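Endoglucanase (PDB 6KDD) is a glycosyl hydrolase family 5 TIM-barrel enzyme that probably hydrolyses beta-1,4-glucosidic bonds of cellulose-type glucans. Local coordinates at residues 74-77 with 78-82; 247-251 with 252-256; 307-311 with 312-316. All coordinates share one frame; numbering follows the deposited sequence.

Contact 1: 74-77 with 78-82; sequences YDID and RNFLE
The guanidinium of R78 presents its edge to the backbone of I76, with NH1 lying 2.8 Å from I76 O and that oxygen in the plane of the group. The R78 chain is bent at chi2 (-58°), which folds the guanidinium back over the residues that precede the helix; there it also comes near D75, although the charged atoms D75 OD2 and R78 NH2 stay 4.8 Å apart. The ring of F80 likewise takes its neighbour at the edge: I76 CG2 approaches CD2 near the ring plane. Beyond this contact F80 stacks on H67 and meets W64 edge-to-face. The chain enters helix 78-93, an outer helix of the TIM barrel, at R78, with D77 as its N-cap. The D77 carboxylate, its CG anti to the backbone N (chi1 165°), swings forward over the first turn, and OD1 accepts weak bonds from N79 N (2.8 Å) and F80 N (3.4 Å). The backbone carbonyl of D77 starts the helical pattern, D77 O taking the amide of L81 at 3.1 Å in the carbonyl plane, with an N-H...O angle of 163°. A nickel ion lies about 5 Å from the side chain of D77. On the buried side, I76 and L81 cross at about a right angle, I76 CG2 resting 3.7 Å from L81 CG, and I76 also packs against W64, I68 and I126.

Contact 2: 247-251 with 252-256; sequences DWAKQ and NKVPI
W248 and A249 meet V254 and I256 in a local helix-ending contact, where helix 232-252 of the TIM barrel turns through a short loop into barrel strand 256-261. The turn is a Schellman motif: K253 adopts positive phi (57°), and the amides around it reach back into the last helical turn. V254 N bonds to A249 O at 3.1 Å, the donor tilted 24° from the carbonyl plane, whereas K253 N to K250 O (3.2 Å) is weak. N252 N is shared between two weak bonds, to W248 O and A249 O. This reversal brings V254 and I256 back against W248 and A249. The indole of W248, with CG anti to the backbone N (chi1 176°), reaches both with its CZ3, which touches V254 CG1 at 3.8 Å; I256 CD1 meets the same atom at the ring edge, 4.1 Å away, its side chain crossing the indole at about a right angle. V200 of the neighbouring strand 198-204 packs against both W248 and V254, linking the turn to the barrel wall. Packing is tightest at the small residue of the helix, where A249 CB lies just 3.4 Å from I256 CG1, a close approach for two carbons.

Contact 3: 307-311 with 312-316; sequences QNWIE and PLATA
E311 reaches forward from the loop to T315, across the start of helix 313-318. Its CB lies beside the ring of P312, 3.4 Å from P312 N; P312, behind a cis peptide bond, holds the N-cap position of the helix. CG stands anti to the carbonyl carbon (chi1 -69°), and a bend at chi2 (-70°) folds the chain back so that the carboxylate lies over the first helical turn. CD passes 3.7 Å from A314 CB, and the two oxygens then divide their tasks. OE1 accepts twice from one residue: T315 OG1 donates at 2.6 Å and T315 N at 3.2 Å, both on the syn side but from opposite faces of the carboxylate plane. OE2 rests near A314 CB and forms a salt bridge with R53, which probably helps to offset the charge. A valine in place of T315 lacks the hydroxyl that donates to OE1, and the carboxylate would probably turn more freely about its chain, held then by T315 N and R53. Alongside, on the backbone, A314 N bonds back to I310 O at 2.8 Å with an N-H...O angle of 154°, and A314 CB also touches W309 CE3 at 3.8 Å. The indole itself has a cation-pi contact with R53 and an edge-to-face one with Y302. Strand 308-309 pairs antiparallel with 302-303, and the turn into helix 313-318 is flanked by helix 45-53, carrying R53, and by helix 269-285, against which I310 and L313 pack.

The three contacts come in series along the chain and lie at separate places around the barrel, none touching another. Contacts 1 and 2 sit on opposite sides of the chain's centre, their own centres about 36 Å apart; the centre of contact 3 is about 35 Å from that of contact 1 and about 32 Å from that of contact 2. Two of them mark helix starts, of 78-93 and 313-318, and the third the end of helix 232-252. Contact 1 leads from the loop after strand 57-60 into a helix, contact 2 from a helix into strand 256-261, and contact 3 follows the last barrel strand, 289-292. All three thus lie where the chain enters or leaves a helix around the eight-stranded parallel barrel.

Contact 1: 74-77 with 78-82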
loop_
_atom_site.group_PDB
_atom_site.type_symbol
_atom_site.label_atom_id
_atom_site.label_comp_id
_atom_site.label_asym_id
_atom_site.label_seq_id
_atom_site.Cartn_x
_atom_site.Cartn_y
_atom_site.Cartn_z
ATOM N N TYR A 74 -1.396 -4.934 -24.762
ATOM C CA TYR A 74 -2.331 -4.646 -23.687
ATOM C C TYR A 74 -2.282 -3.163 -23.319
ATOM O O TYR A 74 -2.003 -2.814 -22.161
ATOM C CB TYR A 74 -2.025 -5.537 -22.480
ATOM C CG TYR A 74 -1.779 -6.985 -22.828
ATOM C CD1 TYR A 74 -2.820 -7.810 -23.234
ATOM C CD2 TYR A 74 -0.500 -7.524 -22.742
ATOM C CE1 TYR A 74 -2.595 -9.144 -23.543
ATOM C CE2 TYR A 74 -0.265 -8.853 -23.049
ATOM C CZ TYR A 74 -1.314 -9.662 -23.451
ATOM O OH TYR A 74 -1.057 -10.974 -23.740
ATOM N N ASP A 75 -2.598 -2.317 -24.313
ATOM C CA ASP A 75 -2.438 -0.875 -24.191
ATOM C C ASP A 75 -3.367 -0.390 -23.092
ATOM O O ASP A 75 -4.550 -0.712 -23.105
ATOM C CB ASP A 75 -2.773 -0.126 -25.484
ATOM C CG ASP A 75 -1.745 -0.299 -26.592
ATOM O OD1 ASP A 75 -0.566 -0.677 -26.309
ATOM O OD2 ASP A 75 -2.124 -0.042 -27.728
ATOM N N ILE A 76 -2.806 0.351 -22.133
ATOM C CA ILE A 76 -3.639 1.025 -21.154
ATOM C C ILE A 76 -4.385 2.093 -21.920
ATOM O O ILE A 76 -3.779 2.815 -22.728
ATOM C CB ILE A 76 -2.783 1.650 -20.023
ATOM C CG1 ILE A 76 -2.089 0.564 -19.207
ATOM C CG2 ILE A 76 -3.621 2.582 -19.144
ATOM C CD1 ILE A 76 -0.844 1.031 -18.495
ATOM N N ASP A 77 -5.669 2.218 -21.615
ATOM C CA ASP A 77 -6.498 3.263 -22.175
ATOM C C ASP A 77 -5.867 4.634 -21.896
ATOM O O ASP A 77 -5.471 4.916 -20.770
ATOM C CB ASP A 77 -7.891 3.082 -21.604
ATOM C CG ASP A 77 -8.802 4.264 -21.796
ATOM O OD1 ASP A 77 -8.305 5.362 -22.120
ATOM O OD2 ASP A 77 -10.006 4.068 -21.636
ATOM N N ARG A 78 -5.808 5.509 -22.921
ATOM C CA ARG A 78 -5.116 6.790 -22.798
ATOM C C ARG A 78 -5.791 7.719 -21.784
ATOM O O ARG A 78 -5.092 8.383 -21.042
ATOM C CB ARG A 78 -4.950 7.516 -24.144
ATOM C CG ARG A 78 -3.855 6.962 -25.050
ATOM C CD ARG A 78 -2.434 6.935 -24.495
ATOM N NE ARG A 78 -1.564 6.145 -25.364
ATOM C CZ ARG A 78 -1.353 4.821 -25.285
ATOM N NH1 ARG A 78 -1.932 4.089 -24.344
ATOM N NH2 ARG A 78 -0.550 4.233 -26.159
ATOM N N ASN A 79 -7.122 7.821 -21.774
ATOM C CA ASN A 79 -7.822 8.665 -20.813
ATOM C C ASN A 79 -7.599 8.203 -19.363
ATOM O O ASN A 79 -7.638 9.034 -18.448
ATOM C CB ASN A 79 -9.333 8.665 -21.033
ATOM C CG ASN A 79 -9.690 8.958 -22.475
ATOM O OD1 ASN A 79 -9.117 9.854 -23.086
ATOM N ND2 ASN A 79 -10.610 8.187 -23.036
ATOM N N PHE A 80 -7.472 6.879 -19.148
ATOM C CA PHE A 80 -7.167 6.378 -17.814
ATOM C C PHE A 80 -5.772 6.860 -17.427
ATOM O O PHE A 80 -5.573 7.313 -16.299
ATOM C CB PHE A 80 -7.294 4.849 -17.677
ATOM C CG PHE A 80 -7.318 4.404 -16.235
ATOM C CD1 PHE A 80 -8.371 4.770 -15.400
ATOM C CD2 PHE A 80 -6.222 3.763 -15.675
ATOM C CE1 PHE A 80 -8.357 4.445 -14.048
ATOM C CE2 PHE A 80 -6.211 3.437 -14.320
ATOM C CZ PHE A 80 -7.279 3.783 -13.512
ATOM N N LEU A 81 -4.796 6.714 -18.330
ATOM C CA LEU A 81 -3.449 7.167 -17.997
ATOM C C LEU A 81 -3.448 8.646 -17.633
ATOM O O LEU A 81 -2.670 9.040 -16.760
ATOM C CB LEU A 81 -2.462 6.923 -19.156
ATOM C CG LEU A 81 -1.586 5.698 -18.978
ATOM C CD1 LEU A 81 -0.861 5.341 -20.271
ATOM C CD2 LEU A 81 -0.631 5.861 -17.803
ATOM N N GLU A 82 -4.233 9.464 -18.360
ATOM C CA GLU A 82 -4.281 10.910 -18.102
ATOM C C GLU A 82 -4.912 11.218 -16.748
ATOM O O GLU A 82 -4.507 12.153 -16.055
ATOM C CB GLU A 82 -5.106 11.678 -19.135
ATOM C CG GLU A 82 -4.726 11.346 -20.553
ATOM C CD GLU A 82 -3.510 12.026 -21.149
ATOM O OE1 GLU A 82 -2.624 12.473 -20.368
ATOM O OE2 GLU A 82 -3.459 12.118 -22.411
#

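Contact 2: 247-251 with 252-256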
loop_
_atom_site.group_PDB
_atom_site.type_symbol
_atom_site.label_atom_id
_atom_site.label_comp_id
_atom_site.label_asym_id
_atom_site.label_seq_id
_atom_site.Cartn_x
_atom_site.Cartn_y
_atom_site.Cartn_z
ATOM N N ASP A 247 14.269 -7.949 12.052
ATOM C CA ASP A 247 15.387 -8.878 12.121
ATOM C C ASP A 247 15.735 -9.353 10.716
ATOM O O ASP A 247 16.902 -9.339 10.336
ATOM C CB ASP A 247 15.160 -10.024 13.131
ATOM C CG ASP A 247 15.286 -9.577 14.577
ATOM O OD1 ASP A 247 15.907 -8.517 14.814
ATOM O OD2 ASP A 247 14.714 -10.247 15.459
ATOM N N TRP A 248 14.712 -9.760 9.961
ATOM C CA TRP A 248 14.888 -10.197 8.583
ATOM C C TRP A 248 15.400 -9.059 7.686
ATOM O O TRP A 248 16.262 -9.276 6.825
ATOM C CB TRP A 248 13.574 -10.769 8.059
ATOM C CG TRP A 248 13.616 -11.160 6.614
ATOM C CD1 TRP A 248 13.995 -12.362 6.090
ATOM C CD2 TRP A 248 13.269 -10.328 5.489
ATOM N NE1 TRP A 248 13.875 -12.354 4.721
ATOM C CE2 TRP A 248 13.448 -11.109 4.323
ATOM C CE3 TRP A 248 12.791 -9.016 5.359
ATOM C CZ2 TRP A 248 13.205 -10.606 3.046
ATOM C CZ3 TRP A 248 12.561 -8.523 4.094
ATOM C CH2 TRP A 248 12.752 -9.310 2.954
ATOM N N ALA A 249 14.850 -7.848 7.864
ATOM C CA ALA A 249 15.217 -6.738 6.990
ATOM C C ALA A 249 16.662 -6.298 7.248
ATOM O O ALA A 249 17.372 -5.939 6.326
ATOM C CB ALA A 249 14.262 -5.576 7.141
ATOM N N LYS A 250 17.070 -6.273 8.520
ATOM C CA LYS A 250 18.432 -5.917 8.878
ATOM C C LYS A 250 19.403 -6.936 8.281
ATOM O O LYS A 250 20.423 -6.556 7.705
ATOM C CB LYS A 250 18.538 -5.789 10.397
ATOM C CG LYS A 250 17.870 -4.543 10.960
ATOM C CD LYS A 250 18.142 -4.353 12.420
ATOM C CE LYS A 250 17.658 -3.015 12.917
ATOM N NZ LYS A 250 17.437 -3.058 14.384
ATOM N N GLN A 251 19.053 -8.224 8.362
ATOM C CA GLN A 251 19.931 -9.265 7.836
ATOM C C GLN A 251 20.034 -9.177 6.313
ATOM O O GLN A 251 21.058 -9.537 5.750
ATOM C CB GLN A 251 19.593 -10.655 8.389
ATOM C CG GLN A 251 19.067 -11.663 7.372
ATOM C CD GLN A 251 18.288 -12.781 8.034
ATOM O OE1 GLN A 251 18.234 -12.892 9.260
ATOM N NE2 GLN A 251 17.655 -13.617 7.224
ATOM N N ASN A 252 18.995 -8.672 5.643
ATOM C CA ASN A 252 19.020 -8.619 4.189
ATOM C C ASN A 252 19.344 -7.217 3.680
ATOM O O ASN A 252 19.318 -6.988 2.479
ATOM C CB ASN A 252 17.722 -9.118 3.568
ATOM C CG ASN A 252 17.551 -10.606 3.734
ATOM O OD1 ASN A 252 17.089 -11.070 4.778
ATOM N ND2 ASN A 252 17.887 -11.345 2.694
ATOM N N LYS A 253 19.576 -6.280 4.604
ATOM C CA LYS A 253 19.974 -4.922 4.276
ATOM C C LYS A 253 18.927 -4.278 3.355
ATOM O O LYS A 253 19.222 -3.898 2.225
ATOM C CB LYS A 253 21.392 -4.956 3.695
ATOM C CG LYS A 253 22.162 -3.648 3.805
ATOM C CD LYS A 253 23.255 -3.654 4.854
ATOM C CE LYS A 253 24.031 -2.352 4.846
ATOM N NZ LYS A 253 23.165 -1.187 5.156
ATOM N N VAL A 254 17.675 -4.188 3.820
ATOM C CA VAL A 254 16.595 -3.709 2.955
ATOM C C VAL A 254 15.665 -2.840 3.808
ATOM O O VAL A 254 15.451 -3.099 4.995
ATOM C CB VAL A 254 15.903 -4.874 2.190
ATOM C CG1 VAL A 254 14.999 -5.721 3.081
ATOM C CG2 VAL A 254 15.135 -4.435 0.962
ATOM N N PRO A 255 15.131 -1.713 3.274
ATOM C CA PRO A 255 14.209 -0.884 4.043
ATOM C C PRO A 255 12.856 -1.577 4.036
ATOM O O PRO A 255 12.596 -2.414 3.169
ATOM C CB PRO A 255 14.112 0.435 3.236
ATOM C CG PRO A 255 15.252 0.326 2.207
ATOM C CD PRO A 255 15.427 -1.151 1.949
ATOM N N ILE A 256 12.030 -1.197 5.019
ATOM C CA ILE A 256 10.674 -1.721 5.171
ATOM C C ILE A 256 9.692 -0.540 5.163
ATOM O O ILE A 256 9.905 0.484 5.826
ATOM C CB ILE A 256 10.486 -2.598 6.436
ATOM C CG1 ILE A 256 11.359 -3.872 6.388
ATOM C CG2 ILE A 256 8.985 -2.909 6.654
ATOM C CD1 ILE A 256 10.999 -4.875 5.305
#

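Contact 3: 307-311 with 312-316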
loop_
_atom_site.group_PDB
_atom_site.type_symbol
_atom_site.label_atom_id
_atom_site.label_comp_id
_atom_site.label_asym_id
_atom_site.label_seq_id
_atom_site.Cartn_x
_atom_site.Cartn_y
_atom_site.Cartn_z
ATOM N N GLN A 307 -16.025 17.580 6.608
ATOM C CA GLN A 307 -14.834 18.226 6.081
ATOM C C GLN A 307 -13.802 18.412 7.180
ATOM O O GLN A 307 -13.171 19.469 7.282
ATOM C CB GLN A 307 -15.068 19.569 5.393
ATOM C CG GLN A 307 -16.148 19.517 4.321
ATOM C CD GLN A 307 -16.515 20.908 3.872
ATOM O OE1 GLN A 307 -15.752 21.589 3.196
ATOM N NE2 GLN A 307 -17.703 21.331 4.246
ATOM N N ASN A 308 -13.611 17.370 7.975
ATOM C CA ASN A 308 -12.549 17.439 8.958
ATOM C C ASN A 308 -12.000 16.046 9.268
ATOM O O ASN A 308 -12.644 15.046 9.008
ATOM C CB ASN A 308 -12.999 18.168 10.229
ATOM C CG ASN A 308 -11.950 19.165 10.691
ATOM O OD1 ASN A 308 -10.732 18.968 10.504
ATOM N ND2 ASN A 308 -12.422 20.259 11.272
ATOM N N TRP A 309 -10.798 16.019 9.834
ATOM C CA TRP A 309 -10.173 14.827 10.381
ATOM C C TRP A 309 -11.003 14.234 11.525
ATOM O O TRP A 309 -11.655 14.965 12.297
ATOM C CB TRP A 309 -8.778 15.221 10.855
ATOM C CG TRP A 309 -7.931 15.688 9.709
ATOM C CD1 TRP A 309 -7.713 16.974 9.290
ATOM C CD2 TRP A 309 -7.278 14.825 8.755
ATOM N NE1 TRP A 309 -6.909 16.961 8.168
ATOM C CE2 TRP A 309 -6.631 15.663 7.819
ATOM C CE3 TRP A 309 -7.131 13.425 8.644
ATOM C CZ2 TRP A 309 -5.849 15.139 6.783
ATOM C CZ3 TRP A 309 -6.374 12.905 7.600
ATOM C CH2 TRP A 309 -5.705 13.759 6.715
ATOM N N ILE A 310 -10.989 12.896 11.592
ATOM C CA ILE A 310 -11.600 12.118 12.658
ATOM C C ILE A 310 -10.565 11.957 13.770
ATOM O O ILE A 310 -9.516 11.352 13.555
ATOM C CB ILE A 310 -12.048 10.766 12.083
ATOM C CG1 ILE A 310 -13.024 10.997 10.923
ATOM C CG2 ILE A 310 -12.596 9.844 13.171
ATOM C CD1 ILE A 310 -13.312 9.745 10.104
ATOM N N GLU A 311 -10.844 12.573 14.935
ATOM C CA GLU A 311 -9.875 12.684 16.015
ATOM C C GLU A 311 -10.448 11.925 17.210
ATOM O O GLU A 311 -11.658 11.883 17.356
ATOM C CB GLU A 311 -9.629 14.174 16.337
ATOM C CG GLU A 311 -8.892 14.912 15.222
ATOM C CD GLU A 311 -7.425 14.492 15.068
ATOM O OE1 GLU A 311 -6.959 13.646 15.839
ATOM O OE2 GLU A 311 -6.702 15.069 14.212
ATOM N N PRO A 312 -9.632 11.270 18.064
ATOM C CA PRO A 312 -8.185 11.289 17.910
ATOM C C PRO A 312 -7.573 10.232 16.973
ATOM O O PRO A 312 -6.366 10.061 16.965
ATOM C CB PRO A 312 -7.716 11.149 19.368
ATOM C CG PRO A 312 -8.769 10.259 20.010
ATOM C CD PRO A 312 -10.068 10.511 19.260
ATOM N N LEU A 313 -8.365 9.591 16.109
ATOM C CA LEU A 313 -7.747 8.565 15.277
ATOM C C LEU A 313 -6.685 9.163 14.330
ATOM O O LEU A 313 -5.662 8.538 14.101
ATOM C CB LEU A 313 -8.833 7.812 14.506
ATOM C CG LEU A 313 -8.385 6.567 13.725
ATOM C CD1 LEU A 313 -7.855 5.451 14.610
ATOM C CD2 LEU A 313 -9.550 6.071 12.887
ATOM N N ALA A 314 -6.945 10.337 13.758
ATOM C CA ALA A 314 -5.972 10.937 12.853
ATOM C C ALA A 314 -4.653 11.156 13.580
ATOM O O ALA A 314 -3.593 10.870 13.032
ATOM C CB ALA A 314 -6.517 12.209 12.238
ATOM N N THR A 315 -4.713 11.628 14.843
ATOM C CA THR A 315 -3.502 11.850 15.633
ATOM C C THR A 315 -2.765 10.555 15.922
ATOM O O THR A 315 -1.539 10.520 15.936
ATOM C CB THR A 315 -3.791 12.567 16.966
ATOM O OG1 THR A 315 -4.443 13.786 16.619
ATOM C CG2 THR A 315 -2.510 12.886 17.709
ATOM N N ALA A 316 -3.520 9.472 16.160
ATOM C CA ALA A 316 -2.954 8.134 16.297
ATOM C C ALA A 316 -2.090 7.802 15.072
ATOM O O ALA A 316 -1.035 7.162 15.172
ATOM C CB ALA A 316 -4.087 7.112 16.433
#